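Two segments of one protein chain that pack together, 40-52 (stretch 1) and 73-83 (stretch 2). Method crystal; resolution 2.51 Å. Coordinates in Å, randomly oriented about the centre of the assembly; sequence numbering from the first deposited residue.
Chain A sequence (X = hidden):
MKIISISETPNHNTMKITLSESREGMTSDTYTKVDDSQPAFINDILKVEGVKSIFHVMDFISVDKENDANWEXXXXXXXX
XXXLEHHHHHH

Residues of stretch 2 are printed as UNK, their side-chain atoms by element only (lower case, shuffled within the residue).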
# COMPACT_ATOMS: atom_id res chain seq x y z
N ALA A 40 5.54 10.21 3.12
CA ALA A 40 4.24 10.66 3.61
C ALA A 40 3.08 9.82 3.13
O ALA A 40 2.23 9.41 3.94
CB ALA A 40 4.00 12.11 3.21
N PHE A 41 3.01 9.54 1.83
CA PHE A 41 1.90 8.75 1.34
C PHE A 41 1.88 7.40 2.05
O PHE A 41 0.82 6.83 2.29
CB PHE A 41 1.94 8.62 -0.20
CG PHE A 41 2.87 7.58 -0.70
CD1 PHE A 41 4.21 7.88 -0.94
CD2 PHE A 41 2.42 6.28 -0.90
CE1 PHE A 41 5.10 6.90 -1.38
CE2 PHE A 41 3.29 5.28 -1.33
CZ PHE A 41 4.63 5.58 -1.57
N ILE A 42 3.06 6.90 2.43
CA ILE A 42 3.18 5.63 3.14
C ILE A 42 2.53 5.66 4.53
O ILE A 42 1.91 4.68 4.96
CB ILE A 42 4.64 5.19 3.29
CG1 ILE A 42 5.25 4.88 1.92
CG2 ILE A 42 4.73 4.01 4.23
CD1 ILE A 42 4.70 3.62 1.26
N ASN A 43 2.68 6.78 5.25
CA ASN A 43 2.07 6.88 6.58
C ASN A 43 0.56 7.08 6.44
O ASN A 43 -0.20 6.67 7.30
CB ASN A 43 2.63 8.07 7.37
CG ASN A 43 4.07 7.88 7.78
OD1 ASN A 43 4.83 8.85 7.88
ND2 ASN A 43 4.47 6.63 8.02
N ASP A 44 0.14 7.72 5.36
CA ASP A 44 -1.29 7.93 5.20
C ASP A 44 -1.99 6.62 4.92
O ASP A 44 -3.10 6.41 5.38
CB ASP A 44 -1.57 8.96 4.11
CG ASP A 44 -1.18 10.38 4.53
OD1 ASP A 44 -0.95 10.62 5.74
OD2 ASP A 44 -1.11 11.26 3.64
N ILE A 45 -1.34 5.73 4.18
CA ILE A 45 -1.95 4.45 3.88
C ILE A 45 -2.06 3.61 5.16
O ILE A 45 -3.11 3.03 5.43
CB ILE A 45 -1.14 3.70 2.80
CG1 ILE A 45 -1.19 4.50 1.49
CG2 ILE A 45 -1.71 2.29 2.59
CD1 ILE A 45 -0.46 3.87 0.33
N LEU A 46 -0.99 3.55 5.94
CA LEU A 46 -1.02 2.79 7.19
C LEU A 46 -2.12 3.24 8.16
O LEU A 46 -2.69 2.42 8.87
CB LEU A 46 0.34 2.89 7.89
CG LEU A 46 1.43 1.93 7.44
CD1 LEU A 46 1.56 1.96 5.94
CD2 LEU A 46 2.74 2.34 8.10
N LYS A 47 -2.41 4.54 8.19
CA LYS A 47 -3.43 5.08 9.07
C LYS A 47 -4.84 4.64 8.64
O LYS A 47 -5.82 4.88 9.35
CB LYS A 47 -3.37 6.61 9.09
CG LYS A 47 -2.19 7.21 9.84
CD LYS A 47 -2.18 8.73 9.75
CE LYS A 47 -0.88 9.31 10.31
NZ LYS A 47 -0.66 10.74 9.89
N VAL A 48 -4.93 4.01 7.47
CA VAL A 48 -6.21 3.53 6.97
C VAL A 48 -6.64 2.31 7.77
O VAL A 48 -5.90 1.34 7.90
CB VAL A 48 -6.12 3.15 5.48
CG1 VAL A 48 -7.40 2.49 5.02
CG2 VAL A 48 -5.85 4.40 4.65
N GLU A 49 -7.85 2.38 8.33
CA GLU A 49 -8.42 1.30 9.14
C GLU A 49 -8.51 0.02 8.32
O GLU A 49 -9.25 -0.05 7.34
CB GLU A 49 -9.82 1.72 9.61
CG GLU A 49 -10.69 0.62 10.26
CD GLU A 49 -10.60 0.58 11.78
OE1 GLU A 49 -11.40 -0.17 12.42
OE2 GLU A 49 -9.73 1.31 12.33
N GLY A 50 -7.74 -0.99 8.73
CA GLY A 50 -7.76 -2.24 8.01
C GLY A 50 -6.44 -2.59 7.36
O GLY A 50 -6.18 -3.75 7.04
N VAL A 51 -5.60 -1.59 7.14
CA VAL A 51 -4.30 -1.84 6.55
C VAL A 51 -3.40 -2.44 7.61
O VAL A 51 -3.27 -1.89 8.71
CB VAL A 51 -3.68 -0.54 6.01
CG1 VAL A 51 -2.24 -0.79 5.55
CG2 VAL A 51 -4.52 -0.01 4.85
N LYS A 52 -2.79 -3.57 7.30
CA LYS A 52 -1.90 -4.23 8.25
C LYS A 52 -0.44 -3.83 8.02
O LYS A 52 0.23 -3.37 8.93
CB LYS A 52 -2.05 -5.76 8.13
CG LYS A 52 -1.06 -6.56 8.99
CD LYS A 52 -1.46 -6.60 10.47
CE LYS A 52 -2.26 -7.87 10.79
NZ LYS A 52 -3.42 -8.04 9.86
N UNK A 73 -14.09 -1.78 1.60
CA UNK A 73 -14.03 -0.59 2.44
C UNK A 73 -12.63 0.01 2.59
O UNK A 73 -12.49 1.21 2.81
c UNK A 73 -13.82 -2.02 4.51
o UNK A 73 -14.43 0.29 4.68
c UNK A 73 -14.58 -0.88 3.86
N UNK A 74 -11.61 -0.83 2.48
CA UNK A 74 -10.21 -0.41 2.61
C UNK A 74 -9.61 0.17 1.33
O UNK A 74 -8.97 1.23 1.36
c UNK A 74 -7.84 -1.16 3.14
c UNK A 74 -9.31 -1.59 3.08
c UNK A 74 -9.76 -2.09 4.44
N UNK A 75 -9.83 -0.51 0.21
CA UNK A 75 -9.27 -0.08 -1.08
C UNK A 75 -9.61 1.36 -1.45
O UNK A 75 -8.74 2.11 -1.90
c UNK A 75 -9.27 -2.20 -4.40
c UNK A 75 -8.78 -1.15 -3.41
c UNK A 75 -7.40 -1.52 -2.90
c UNK A 75 -9.72 -1.03 -2.21
N UNK A 76 -10.88 1.77 -1.28
CA UNK A 76 -11.23 3.15 -1.63
C UNK A 76 -10.50 4.18 -0.79
O UNK A 76 -10.08 5.23 -1.29
c UNK A 76 -12.96 2.13 -0.37
c UNK A 76 -12.06 1.03 -0.82
c UNK A 76 -12.74 3.17 -1.42
N UNK A 77 -10.34 3.88 0.49
CA UNK A 77 -9.64 4.81 1.37
C UNK A 77 -8.16 4.80 1.01
O UNK A 77 -7.47 5.82 1.12
c UNK A 77 -11.39 3.96 4.71
n UNK A 77 -12.88 3.13 6.51
c UNK A 77 -9.84 4.43 2.83
c UNK A 77 -11.29 4.47 3.29
c UNK A 77 -12.84 3.76 5.15
N UNK A 78 -7.68 3.65 0.55
CA UNK A 78 -6.28 3.53 0.16
C UNK A 78 -5.99 4.36 -1.07
O UNK A 78 -4.96 5.02 -1.15
c UNK A 78 -4.51 2.01 -0.72
c UNK A 78 -5.91 2.07 -0.12
c UNK A 78 -5.97 1.27 1.17
N UNK A 79 -6.89 4.32 -2.04
CA UNK A 79 -6.71 5.08 -3.27
C UNK A 79 -6.96 6.55 -3.01
O UNK A 79 -6.43 7.41 -3.69
o UNK A 79 -8.23 7.16 -6.92
o UNK A 79 -9.10 6.81 -4.93
c UNK A 79 -7.67 4.56 -4.35
c UNK A 79 -8.33 6.49 -5.86
c UNK A 79 -7.50 5.23 -5.71
N UNK A 80 -7.78 6.84 -2.00
CA UNK A 80 -8.10 8.22 -1.65
C UNK A 80 -6.85 8.98 -1.21
O UNK A 80 -6.80 10.21 -1.27
c UNK A 80 -9.14 8.24 -0.54
N UNK A 81 -5.84 8.24 -0.75
CA UNK A 81 -4.59 8.83 -0.30
C UNK A 81 -3.89 9.54 -1.46
O UNK A 81 -3.39 10.64 -1.30
c UNK A 81 -2.29 8.31 0.63
c UNK A 81 -3.66 7.73 0.29
c UNK A 81 -4.30 7.12 1.52
N UNK A 82 -3.87 8.91 -2.63
CA UNK A 82 -3.22 9.52 -3.79
C UNK A 82 -4.05 10.68 -4.31
O UNK A 82 -3.63 11.43 -5.19
c UNK A 82 -3.00 8.45 -4.86
c UNK A 82 0.10 6.45 -3.86
c UNK A 82 -2.67 6.13 -3.94
c UNK A 82 -2.11 7.32 -4.40
c UNK A 82 -1.85 5.10 -3.44
c UNK A 82 -0.73 7.47 -4.36
c UNK A 82 -0.47 5.27 -3.40
N UNK A 83 -5.24 10.84 -3.74
CA UNK A 83 -6.14 11.92 -4.11
C UNK A 83 -6.45 11.91 -5.59
O UNK A 83 -7.27 11.06 -6.01
c UNK A 83 -4.73 14.61 -1.77
o UNK A 83 -3.72 14.11 -1.21
c UNK A 83 -5.52 13.26 -3.73
o UNK A 83 -4.91 15.84 -1.93
c UNK A 83 -5.79 13.67 -2.29

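Position 73 has three side-chain atoms: a carbon carrying one oxygen and one carbon. It makes no contact with stretch 1. The beta-branched hydroxyl identifies T73.

Position 74 has three carbons, the first carrying the other two. Its CA-to-CB bond points toward stretch 1, and the residue is buried. It lies against V48, E49, G50 and V51. Three carbons forked at CB make it V74. Its CG2 is 3.6 Å from E49 O and 4.1 Å from G50 CA, and its CG1 is 3.9 Å from V51 CG2.

Position 75 has four carbons, forked at the second. Its CA-to-CB bond points away from stretch 1, and it touches a crystal neighbour instead. This is L75.

Position 76 has three carbons that close a ring onto the backbone N. Only proline does this, so it is P76. Its N has no hydrogen to give, and the helix is kinked here. The ring does not reach stretch 1.

Position 77 has four carbons in a row ending in a nitrogen. Its first carbon touches V48. The long unbranched chain with a terminal nitrogen is K77. CB is 3.8 Å from V48 CG1, and the chain is extended beyond chi1 (m, then t, t, t).

Position 78 again has three carbons forked at the first. It is buried and meets I45, V48 and V51. This is V78. Its CG1 is 4.3 Å from I45 CG2, and its CG2 is 4.2 Å from V51 CG2.

Position 79 has three carbons, the third carrying two oxygens. A carboxylate at this length is glutamate, E79. Its CA-to-CB bond points away from stretch 1.

Position 80 has a single side-chain carbon, so it is A80. It is exposed and out of reach of stretch 1.

Position 81 has three carbons forked at the first. Its CA-to-CB bond points toward stretch 1. It touches F41, D44, I45 and V48. This is V81, the residue of stretch 2 with the largest covered area. Its CG1 is 3.6 Å from D44 CB and 4.1 Å from I45 CG1.

Position 82 has one carbon followed by a ring of six carbons, with no oxygen. It meets F41 and I45. The plain ring is F82. Its CE1 is 3.8 Å from F41 CD2, and its CZ is 4.0 Å from I45 CD1. The two aromatic rings meet obliquely, with planes at 40°.

Position 83 has three carbons, the third carrying two oxygens. It makes no contact with stretch 1. This is E83.

The contact is apolar packing, with no hydrogen bond across it. V74, V78 and V81 follow one another four and three residues apart and between them meet I45, V48 and V51. V81 and F82 both meet F41, and F82 also meets I45. A type II turn from V48 to V51, with V51 N 3.0 Å from V48 O, brings G50 close to V74. An ideal CB on G50 would lie 2.7 Å from V74 CG2, a clash. The backbone angles of G50 by themselves also call for glycine.

Stretch 2, residues 73-83: TVLPKVEAVFE
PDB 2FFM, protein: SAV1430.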